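PDB 2E4T: endoglucanase from Clostridium thermocellum, which probably hydrolyses internal beta-1,4-glucosidic bonds in cellulose and xyloglucan through its glycoside hydrolase family 44 module, the part of a longer multidomain enzyme present here. Local coordinates for residues T48-N59 with T108-G119; K41-T49 with D184-H194. One frame throughout, in Å; residues are numbered along the deposited sequence.

Interaction 1. Residues T48-N59 with T108-G119. With CA (calcium ion), chain C.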
loop_
_atom_site.group_PDB
_atom_site.type_symbol
_atom_site.label_atom_id
_atom_site.label_comp_id
_atom_site.label_asym_id
_atom_site.label_seq_id
_atom_site.Cartn_x
_atom_site.Cartn_y
_atom_site.Cartn_z
ATOM N N THR A 48 -1.145 12.904 -9.058
ATOM C CA THR A 48 -2.357 12.398 -9.657
ATOM C C THR A 48 -3.613 13.249 -9.369
ATOM O O THR A 48 -4.593 13.113 -10.083
ATOM C CB THR A 48 -2.601 10.920 -9.299
ATOM O OG1 THR A 48 -2.871 10.774 -7.914
ATOM C CG2 THR A 48 -1.418 10.063 -9.743
ATOM N N THR A 49 -3.537 14.167 -8.393
ATOM C CA THR A 49 -4.727 14.951 -8.058
ATOM C C THR A 49 -5.213 15.820 -9.223
ATOM O O THR A 49 -6.402 15.919 -9.491
ATOM C CB THR A 49 -4.421 15.803 -6.812
ATOM O OG1 THR A 49 -4.218 14.933 -5.704
ATOM C CG2 THR A 49 -5.556 16.812 -6.542
ATOM N N GLY A 50 -4.236 16.468 -9.900
ATOM C CA GLY A 50 -4.567 17.398 -10.975
ATOM C C GLY A 50 -4.348 16.833 -12.370
ATOM O O GLY A 50 -4.319 17.579 -13.351
ATOM N N TYR A 51 -4.158 15.505 -12.477
ATOM C CA TYR A 51 -3.983 14.854 -13.766
ATOM C C TYR A 51 -5.269 14.921 -14.594
ATOM O O TYR A 51 -6.342 14.553 -14.116
ATOM C CB TYR A 51 -3.607 13.371 -13.529
ATOM C CG TYR A 51 -3.618 12.543 -14.807
ATOM C CD1 TYR A 51 -2.638 12.720 -15.793
ATOM C CD2 TYR A 51 -4.644 11.628 -15.042
ATOM C CE1 TYR A 51 -2.663 11.982 -16.957
ATOM C CE2 TYR A 51 -4.685 10.891 -16.228
ATOM C CZ TYR A 51 -3.714 11.090 -17.193
ATOM O OH TYR A 51 -3.806 10.369 -18.369
ATOM N N ASN A 52 -5.124 15.376 -15.853
ATOM C CA ASN A 52 -6.240 15.502 -16.778
ATOM C C ASN A 52 -6.139 14.387 -17.809
ATOM O O ASN A 52 -5.264 14.413 -18.671
ATOM C CB ASN A 52 -6.163 16.868 -17.452
ATOM C CG ASN A 52 -7.303 17.129 -18.400
ATOM O OD1 ASN A 52 -7.976 16.203 -18.863
ATOM N ND2 ASN A 52 -7.526 18.419 -18.693
ATOM N N TRP A 53 -7.053 13.394 -17.755
ATOM C CA TRP A 53 -6.934 12.262 -18.655
ATOM C C TRP A 53 -7.108 12.671 -20.136
ATOM O O TRP A 53 -6.695 11.931 -21.035
ATOM C CB TRP A 53 -7.968 11.172 -18.298
ATOM C CG TRP A 53 -9.369 11.466 -18.732
ATOM C CD1 TRP A 53 -10.279 12.277 -18.125
ATOM C CD2 TRP A 53 -10.037 10.888 -19.876
ATOM N NE1 TRP A 53 -11.485 12.259 -18.817
ATOM C CE2 TRP A 53 -11.349 11.416 -19.878
ATOM C CE3 TRP A 53 -9.665 9.962 -20.857
ATOM C CZ2 TRP A 53 -12.303 11.010 -20.834
ATOM C CZ3 TRP A 53 -10.601 9.569 -21.798
ATOM C CH2 TRP A 53 -11.900 10.087 -21.773
ATOM N N GLU A 54 -7.757 13.816 -20.380
ATOM C CA GLU A 54 -8.020 14.176 -21.777
ATOM C C GLU A 54 -6.763 14.554 -22.527
ATOM O O GLU A 54 -6.679 14.337 -23.732
ATOM C CB GLU A 54 -9.020 15.333 -21.854
ATOM C CG GLU A 54 -10.350 15.037 -21.175
ATOM C CD GLU A 54 -11.376 16.161 -21.374
ATOM O OE1 GLU A 54 -10.973 17.304 -21.774
ATOM O OE2 GLU A 54 -12.588 15.928 -21.130
ATOM N N ASN A 55 -5.802 15.174 -21.812
ATOM C CA ASN A 55 -4.573 15.710 -22.459
ATOM C C ASN A 55 -3.305 15.322 -21.748
ATOM O O ASN A 55 -2.218 15.669 -22.229
ATOM C CB ASN A 55 -4.703 17.212 -22.648
ATOM C CG ASN A 55 -4.914 17.905 -21.347
ATOM O OD1 ASN A 55 -4.518 17.426 -20.271
ATOM N ND2 ASN A 55 -5.554 19.076 -21.414
ATOM N N ASN A 56 -3.382 14.591 -20.622
ATOM C CA ASN A 56 -2.228 14.070 -19.875
ATOM C C ASN A 56 -1.429 15.116 -19.095
ATOM O O ASN A 56 -0.406 14.729 -18.503
ATOM C CB ASN A 56 -1.313 13.207 -20.736
ATOM C CG ASN A 56 -2.074 12.061 -21.331
ATOM O OD1 ASN A 56 -2.515 11.139 -20.609
ATOM N ND2 ASN A 56 -2.269 12.095 -22.637
ATOM N N PHE A 57 -1.873 16.364 -19.064
ATOM C CA PHE A 57 -1.189 17.338 -18.236
ATOM C C PHE A 57 -1.502 17.082 -16.765
ATOM O O PHE A 57 -2.514 16.455 -16.406
ATOM C CB PHE A 57 -1.586 18.762 -18.637
ATOM C CG PHE A 57 -1.238 19.076 -20.075
ATOM C CD1 PHE A 57 0.038 18.885 -20.560
ATOM C CD2 PHE A 57 -2.180 19.659 -20.933
ATOM C CE1 PHE A 57 0.368 19.210 -21.865
ATOM C CE2 PHE A 57 -1.884 19.977 -22.243
ATOM C CZ PHE A 57 -0.602 19.752 -22.703
ATOM N N SER A 58 -0.640 17.615 -15.898
ATOM C CA SER A 58 -0.835 17.482 -14.461
ATOM C C SER A 58 -0.053 18.620 -13.789
ATOM O O SER A 58 0.709 19.337 -14.447
ATOM C CB SER A 58 -0.335 16.122 -13.927
ATOM O OG SER A 58 1.066 15.969 -14.126
ATOM N N ASN A 59 -0.255 18.752 -12.461
ATOM C CA ASN A 59 0.314 19.870 -11.728
ATOM C C ASN A 59 1.112 19.358 -10.534
ATOM O O ASN A 59 0.679 18.495 -9.764
ATOM C CB ASN A 59 -0.816 20.829 -11.287
ATOM C CG ASN A 59 -0.259 22.177 -10.828
ATOM O OD1 ASN A 59 0.231 22.302 -9.690
ATOM N ND2 ASN A 59 -0.263 23.172 -11.720
ATOM N N THR A 108 -5.680 6.193 -9.602
ATOM C CA THR A 108 -6.296 7.336 -8.900
ATOM C C THR A 108 -7.127 8.161 -9.861
ATOM O O THR A 108 -6.669 8.555 -10.963
ATOM C CB THR A 108 -5.220 8.176 -8.261
ATOM O OG1 THR A 108 -4.542 7.371 -7.251
ATOM C CG2 THR A 108 -5.803 9.402 -7.554
ATOM N N LEU A 109 -8.351 8.449 -9.417
ATOM C CA LEU A 109 -9.258 9.387 -10.066
ATOM C C LEU A 109 -9.236 10.714 -9.277
ATOM O O LEU A 109 -8.815 10.792 -8.131
ATOM C CB LEU A 109 -10.682 8.813 -10.131
ATOM C CG LEU A 109 -10.778 7.478 -10.887
ATOM C CD1 LEU A 109 -12.233 6.981 -10.807
ATOM C CD2 LEU A 109 -10.318 7.622 -12.333
ATOM N N GLN A 110 -9.734 11.770 -9.965
ATOM C CA GLN A 110 -9.518 13.135 -9.520
ATOM C C GLN A 110 -10.787 13.688 -8.845
ATOM O O GLN A 110 -11.857 13.761 -9.463
ATOM C CB GLN A 110 -9.157 13.978 -10.760
ATOM C CG GLN A 110 -7.783 13.616 -11.322
ATOM C CD GLN A 110 -7.661 12.201 -11.872
ATOM O OE1 GLN A 110 -8.489 11.763 -12.700
ATOM N NE2 GLN A 110 -6.622 11.477 -11.425
ATOM N N ALA A 111 -10.634 14.077 -7.571
ATOM C CA ALA A 111 -11.746 14.524 -6.779
ATOM C C ALA A 111 -11.557 15.897 -6.138
ATOM O O ALA A 111 -12.513 16.472 -5.622
ATOM C CB ALA A 111 -12.153 13.507 -5.698
ATOM N N ALA A 112 -10.336 16.438 -6.119
ATOM C CA ALA A 112 -10.091 17.714 -5.447
ATOM C C ALA A 112 -10.892 18.849 -6.122
ATOM O O ALA A 112 -11.207 19.836 -5.449
ATOM C CB ALA A 112 -8.616 18.043 -5.414
ATOM N N GLY A 113 -11.181 18.720 -7.395
ATOM C CA GLY A 113 -12.203 19.529 -8.048
ATOM C C GLY A 113 -11.856 20.012 -9.435
ATOM O O GLY A 113 -12.767 20.330 -10.212
ATOM N N TYR A 114 -10.556 20.076 -9.746
ATOM C CA TYR A 114 -10.081 20.619 -11.022
ATOM C C TYR A 114 -8.823 19.841 -11.437
ATOM O O TYR A 114 -8.109 19.277 -10.569
ATOM C CB TYR A 114 -9.698 22.103 -10.870
ATOM C CG TYR A 114 -10.886 22.975 -10.545
ATOM C CD1 TYR A 114 -11.609 23.606 -11.569
ATOM C CD2 TYR A 114 -11.320 23.167 -9.235
ATOM C CE1 TYR A 114 -12.727 24.375 -11.277
ATOM C CE2 TYR A 114 -12.456 23.913 -8.928
ATOM C CZ TYR A 114 -13.145 24.515 -9.984
ATOM O OH TYR A 114 -14.269 25.272 -9.676
ATOM N N VAL A 115 -8.541 19.892 -12.725
ATOM C CA VAL A 115 -7.347 19.250 -13.281
ATOM C C VAL A 115 -6.688 20.231 -14.278
ATOM O O VAL A 115 -7.347 21.157 -14.820
ATOM C CB VAL A 115 -7.670 17.898 -14.000
ATOM C CG1 VAL A 115 -8.153 16.899 -12.944
ATOM C CG2 VAL A 115 -8.677 18.079 -15.107
ATOM N N SER A 116 -5.400 20.029 -14.523
ATOM C CA SER A 116 -4.662 20.961 -15.378
ATOM C C SER A 116 -5.294 21.091 -16.768
ATOM O O SER A 116 -5.527 20.084 -17.476
ATOM C CB SER A 116 -3.243 20.416 -15.604
ATOM O OG SER A 116 -2.493 20.480 -14.398
ATOM N N ALA A 117 -5.488 22.341 -17.212
ATOM C CA ALA A 117 -5.962 22.594 -18.566
ATOM C C ALA A 117 -4.856 22.546 -19.608
ATOM O O ALA A 117 -5.161 22.451 -20.806
ATOM C CB ALA A 117 -6.623 23.970 -18.638
ATOM N N ASP A 118 -3.606 22.710 -19.174
ATOM C CA ASP A 118 -2.499 22.979 -20.079
ATOM C C ASP A 118 -1.225 22.445 -19.424
ATOM O O ASP A 118 -1.225 21.983 -18.277
ATOM C CB ASP A 118 -2.407 24.485 -20.400
ATOM C CG ASP A 118 -2.180 25.299 -19.122
ATOM O OD1 ASP A 118 -1.148 25.084 -18.455
ATOM O OD2 ASP A 118 -3.074 26.149 -18.779
ATOM N N GLY A 119 -0.138 22.534 -20.190
ATOM C CA GLY A 119 1.195 22.216 -19.711
ATOM C C GLY A 119 2.108 23.432 -19.746
ATOM O O GLY A 119 3.294 23.323 -20.047
HETATM CA CA CA C . -13.330 18.197 -21.671
HETATM O O HOH W 1 -8.806 17.132 -8.797
HETATM O O HOH W 2 -8.431 13.169 -15.220
HETATM O O HOH W 3 -15.405 17.102 -22.063
HETATM O O HOH W 4 -11.929 20.104 -21.338
#
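Gly-50, in the type I turn from Thr-48 to Tyr-51, meets Val-115, their CA atoms 4.1 Å apart. There Ser-116 N gives Gly-50 O a nearly straight hydrogen bond (2.9 Å, 170°). Gln-110 curls over the same turn: a bend at chi2 (65°) carries NE2 to Thr-48 O, 2.9 Å away and in the plane of its own amide. NE2 also bonds Thr-108 O, from above that carbonyl's plane, while a water links OE1 to Tyr-51 O and Trp-53 N, holding both ends of the amide. Asn-52, extended at chi1 (-178°), sends ND2 2.9 Å to Ser-116 O; its OD1 closes an Asx turn on Glu-54 N, which fixes the rotation of the amide. Val-115 CG2 packs 3.6 Å from Asn-52 CB. The Phe-57 ring is sandwiched, with Asn-55 O over one face and the Asp-118 to Gly-119 peptide over the other, where Gly-119 CA makes a CH-pi contact 3.9 Å from the ring centroid. These contacts join the loops that follow strands 40-43 and 104-109 of the TIM barrel, beside a calcium site in which Glu-54 binds through both carboxylate oxygens, completed by Asp-150, Asp-153, Tyr-155 and waters.

Interaction 2. Residues K41-T49 with D184-H194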
loop_
_atom_site.group_PDB
_atom_site.type_symbol
_atom_site.label_atom_id
_atom_site.label_comp_id
_atom_site.label_asym_id
_atom_site.label_seq_id
_atom_site.Cartn_x
_atom_site.Cartn_y
_atom_site.Cartn_z
ATOM N N LYS A 41 0.237 -2.544 -8.722
ATOM C CA LYS A 41 0.807 -1.253 -9.086
ATOM C C LYS A 41 -0.239 -0.178 -8.841
ATOM O O LYS A 41 -1.372 -0.287 -9.329
ATOM C CB LYS A 41 1.239 -1.226 -10.564
ATOM C CG LYS A 41 2.537 -1.947 -10.838
ATOM C CD LYS A 41 3.759 -1.410 -10.075
ATOM C CE LYS A 41 4.041 0.067 -10.231
ATOM N NZ LYS A 41 4.410 0.451 -11.638
ATOM N N ARG A 42 0.170 0.870 -8.115
ATOM C CA ARG A 42 -0.684 2.032 -7.865
ATOM C C ARG A 42 -0.156 3.240 -8.627
ATOM O O ARG A 42 1.024 3.578 -8.519
ATOM C CB ARG A 42 -0.689 2.361 -6.362
ATOM C CG ARG A 42 -1.384 3.696 -6.040
ATOM C CD ARG A 42 -1.516 3.840 -4.546
ATOM N NE ARG A 42 -2.129 5.078 -4.089
ATOM C CZ ARG A 42 -1.484 6.140 -3.628
ATOM N NH1 ARG A 42 -0.172 6.261 -3.735
ATOM N NH2 ARG A 42 -2.242 7.083 -3.021
ATOM N N PHE A 43 -1.100 3.864 -9.384
ATOM C CA PHE A 43 -0.898 5.178 -9.986
ATOM C C PHE A 43 -1.526 6.178 -9.021
ATOM O O PHE A 43 -2.762 6.245 -8.940
ATOM C CB PHE A 43 -1.599 5.203 -11.354
ATOM C CG PHE A 43 -1.623 6.554 -12.014
ATOM C CD1 PHE A 43 -0.464 7.073 -12.630
ATOM C CD2 PHE A 43 -2.797 7.303 -12.071
ATOM C CE1 PHE A 43 -0.478 8.320 -13.258
ATOM C CE2 PHE A 43 -2.825 8.554 -12.759
ATOM C CZ PHE A 43 -1.670 9.027 -13.332
ATOM N N GLY A 44 -0.696 6.831 -8.201
ATOM C CA GLY A 44 -1.232 7.643 -7.132
ATOM C C GLY A 44 -0.186 8.614 -6.645
ATOM O O GLY A 44 0.891 8.764 -7.223
ATOM N N GLY A 45 -0.505 9.292 -5.528
ATOM C CA GLY A 45 0.362 10.293 -4.982
ATOM C C GLY A 45 0.070 11.692 -5.537
ATOM O O GLY A 45 -0.885 11.897 -6.302
ATOM N N ASN A 46 0.891 12.655 -5.114
ATOM C CA ASN A 46 0.530 14.067 -5.289
ATOM C C ASN A 46 0.260 14.429 -6.755
ATOM O O ASN A 46 -0.666 15.230 -7.018
ATOM C CB ASN A 46 1.664 14.953 -4.782
ATOM C CG ASN A 46 1.800 14.903 -3.289
ATOM O OD1 ASN A 46 0.889 14.427 -2.581
ATOM N ND2 ASN A 46 2.908 15.470 -2.759
ATOM N N ARG A 47 1.029 13.899 -7.709
ATOM C CA ARG A 47 0.868 14.321 -9.089
ATOM C C ARG A 47 -0.463 13.873 -9.660
ATOM O O ARG A 47 -0.873 14.403 -10.738
ATOM C CB ARG A 47 1.975 13.772 -9.971
ATOM C CG ARG A 47 3.188 14.663 -10.073
ATOM C CD ARG A 47 2.906 15.798 -11.061
ATOM N NE ARG A 47 4.084 16.653 -11.192
ATOM C CZ ARG A 47 4.211 17.510 -12.211
ATOM N NH1 ARG A 47 3.233 17.678 -13.106
ATOM N NH2 ARG A 47 5.339 18.242 -12.319
ATOM N N THR A 48 -1.145 12.904 -9.058
ATOM C CA THR A 48 -2.357 12.398 -9.657
ATOM C C THR A 48 -3.613 13.249 -9.369
ATOM O O THR A 48 -4.593 13.113 -10.083
ATOM C CB THR A 48 -2.601 10.920 -9.299
ATOM O OG1 THR A 48 -2.871 10.774 -7.914
ATOM C CG2 THR A 48 -1.418 10.063 -9.743
ATOM N N THR A 49 -3.537 14.167 -8.393
ATOM C CA THR A 49 -4.727 14.951 -8.058
ATOM C C THR A 49 -5.213 15.820 -9.223
ATOM O O THR A 49 -6.402 15.919 -9.491
ATOM C CB THR A 49 -4.421 15.803 -6.812
ATOM O OG1 THR A 49 -4.218 14.933 -5.704
ATOM C CG2 THR A 49 -5.556 16.812 -6.542
ATOM N N ASP A 184 -8.909 10.074 -5.381
ATOM C CA ASP A 184 -7.839 11.080 -5.241
ATOM C C ASP A 184 -6.763 10.590 -4.250
ATOM O O ASP A 184 -6.506 9.370 -4.151
ATOM C CB ASP A 184 -8.455 12.464 -4.937
ATOM C CG ASP A 184 -7.665 13.643 -5.446
ATOM O OD1 ASP A 184 -6.574 13.902 -4.874
ATOM O OD2 ASP A 184 -8.139 14.318 -6.403
ATOM N N ASN A 185 -6.110 11.549 -3.614
ATOM C CA ASN A 185 -4.913 11.288 -2.836
ATOM C C ASN A 185 -4.862 12.350 -1.723
ATOM O O ASN A 185 -4.937 13.535 -1.991
ATOM C CB ASN A 185 -3.667 11.509 -3.738
ATOM C CG ASN A 185 -2.382 11.182 -2.994
ATOM O OD1 ASN A 185 -2.157 9.992 -2.604
ATOM N ND2 ASN A 185 -1.575 12.197 -2.718
ATOM N N GLU A 186 -4.718 11.890 -0.476
ATOM C CA GLU A 186 -4.406 12.766 0.662
ATOM C C GLU A 186 -5.288 14.010 0.677
ATOM O O GLU A 186 -4.805 15.153 0.685
ATOM C CB GLU A 186 -2.911 13.112 0.721
ATOM C CG GLU A 186 -2.082 11.826 0.871
ATOM C CD GLU A 186 -0.628 12.047 1.135
ATOM O OE1 GLU A 186 -0.117 13.203 1.054
ATOM O OE2 GLU A 186 0.063 11.014 1.427
ATOM N N PRO A 187 -6.606 13.835 0.831
ATOM C CA PRO A 187 -7.516 14.995 0.780
ATOM C C PRO A 187 -7.269 15.988 1.898
ATOM O O PRO A 187 -7.480 17.215 1.674
ATOM C CB PRO A 187 -8.915 14.343 0.881
ATOM C CG PRO A 187 -8.653 13.005 1.560
ATOM C CD PRO A 187 -7.334 12.556 0.952
ATOM N N ALA A 188 -6.883 15.549 3.107
ATOM C CA ALA A 188 -6.612 16.489 4.164
ATOM C C ALA A 188 -5.376 17.336 3.900
ATOM O O ALA A 188 -5.170 18.338 4.608
ATOM C CB ALA A 188 -6.547 15.816 5.530
ATOM N N LEU A 189 -4.574 16.944 2.911
ATOM C CA LEU A 189 -3.427 17.776 2.466
ATOM C C LEU A 189 -3.754 18.523 1.162
ATOM O O LEU A 189 -2.879 19.261 0.691
ATOM C CB LEU A 189 -2.153 16.971 2.336
ATOM C CG LEU A 189 -1.644 16.388 3.667
ATOM C CD1 LEU A 189 -0.291 15.727 3.449
ATOM C CD2 LEU A 189 -1.566 17.422 4.786
ATOM N N TRP A 190 -4.964 18.440 0.609
ATOM C CA TRP A 190 -5.244 19.186 -0.619
ATOM C C TRP A 190 -4.879 20.663 -0.456
ATOM O O TRP A 190 -4.300 21.279 -1.376
ATOM C CB TRP A 190 -6.711 19.060 -1.020
ATOM C CG TRP A 190 -7.114 17.774 -1.622
ATOM C CD1 TRP A 190 -6.325 16.843 -2.247
ATOM C CD2 TRP A 190 -8.466 17.303 -1.749
ATOM N NE1 TRP A 190 -7.095 15.797 -2.735
ATOM C CE2 TRP A 190 -8.423 16.065 -2.457
ATOM C CE3 TRP A 190 -9.700 17.801 -1.324
ATOM C CZ2 TRP A 190 -9.593 15.338 -2.743
ATOM C CZ3 TRP A 190 -10.864 17.081 -1.609
ATOM C CH2 TRP A 190 -10.803 15.873 -2.319
ATOM N N SER A 191 -5.281 21.270 0.672
ATOM C CA SER A 191 -5.061 22.707 0.811
ATOM C C SER A 191 -3.574 23.080 1.031
ATOM O O SER A 191 -3.242 24.271 0.920
ATOM C CB SER A 191 -5.886 23.226 1.977
ATOM O OG SER A 191 -5.500 22.525 3.172
ATOM N N HIS A 192 -2.728 22.086 1.333
ATOM C CA HIS A 192 -1.302 22.286 1.496
ATOM C C HIS A 192 -0.530 21.929 0.208
ATOM O O HIS A 192 0.343 22.706 -0.245
ATOM C CB HIS A 192 -0.812 21.409 2.671
ATOM C CG HIS A 192 0.611 21.574 2.901
ATOM N ND1 HIS A 192 1.620 20.680 2.571
ATOM C CD2 HIS A 192 1.216 22.612 3.499
ATOM C CE1 HIS A 192 2.793 21.177 2.973
ATOM N NE2 HIS A 192 2.564 22.355 3.534
ATOM N N THR A 193 -0.814 20.759 -0.357
ATOM C CA THR A 193 -0.110 20.285 -1.549
ATOM C C THR A 193 -0.625 20.958 -2.814
ATOM O O THR A 193 0.145 21.245 -3.729
ATOM C CB THR A 193 -0.275 18.761 -1.641
ATOM O OG1 THR A 193 0.246 18.223 -0.408
ATOM C CG2 THR A 193 0.425 18.189 -2.842
ATOM N N HIS A 194 -1.954 21.144 -2.889
ATOM C CA HIS A 194 -2.610 21.633 -4.104
ATOM C C HIS A 194 -3.500 22.865 -3.818
ATOM O O HIS A 194 -4.671 22.905 -4.210
ATOM C CB HIS A 194 -3.432 20.529 -4.746
ATOM C CG HIS A 194 -2.589 19.427 -5.271
ATOM N ND1 HIS A 194 -1.782 19.582 -6.378
ATOM C CD2 HIS A 194 -2.482 18.129 -4.858
ATOM C CE1 HIS A 194 -1.189 18.405 -6.588
ATOM N NE2 HIS A 194 -1.592 17.513 -5.699
HETATM O O HOH W 5 -0.425 15.531 -0.482
HETATM O O HOH W 6 -2.329 14.886 -3.702
#
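Arg-42 stretches a chain extended from CG to NE toward Asn-185, where NH2 donates to OD1 at 2.9 Å, a somewhat bent bond (139°) with the guanidinium and amide planes turned 51° apart. Its NH1 is engaged by Asn-31 and Glu-359, and Gly-44 CA lies over the guanidinium face, so the group is held on several sides. Gly-45 presents its backbone to the Asn-185 amide, with Gly-45 C 3.3 Å from Asn-185 ND2. At Asn-46 the amide lies across the methyl of Thr-193, CG to CG2 being 3.6 Å; a water bonded to its OD1 also reaches Glu-186 OE1 and Thr-193 OG1, and ND2 turns to Asp-63. The Asn-46 carbonyl O meets the edge of His-194, accepting from NE2 at 2.8 Å. With chi1 at -66°, Thr-49 directs OG1 to the syn side of Asp-184 OD1 (2.7 Å) and sets CG2 over the His-194 ring face, 4.1 Å from its centroid. Asp-184 OD1 is thus gripped by three donors, the others being Trp-190 NE1 from above the carboxylate plane and Asn-185 N on the anti side. The contact spans the ends of strands 40-43 and 180-183, with helix 190-193 packed on Asn-46 and strand 104-109 between the two in the barrel sheet.

Overall arrangement
Interactions 1 and 2 share Thr-48 and Thr-49, and their centres lie about 11 Å apart. Strand 104-109 stands between strands 40-43 and 180-183, and its end is tied to both: Thr-108 OG1 probably bonds Phe-43 O (2.7 Å), and Ala-111 N probably bonds Asp-184 OD2 (2.8 Å). Three successive barrel strands are thereby joined at their ends and in the loops that follow. Interaction 1 extends outward to the calcium, which is 18.7 Å from Thr-49 OG1, whereas interaction 2 turns inward, toward Glu-186 and the Arg-42 contact with Glu-359. The Asn-Glu pair after the fourth barrel strand and a glutamate on the seventh are consistent with the active-site layout of clan GH-A glycosidases.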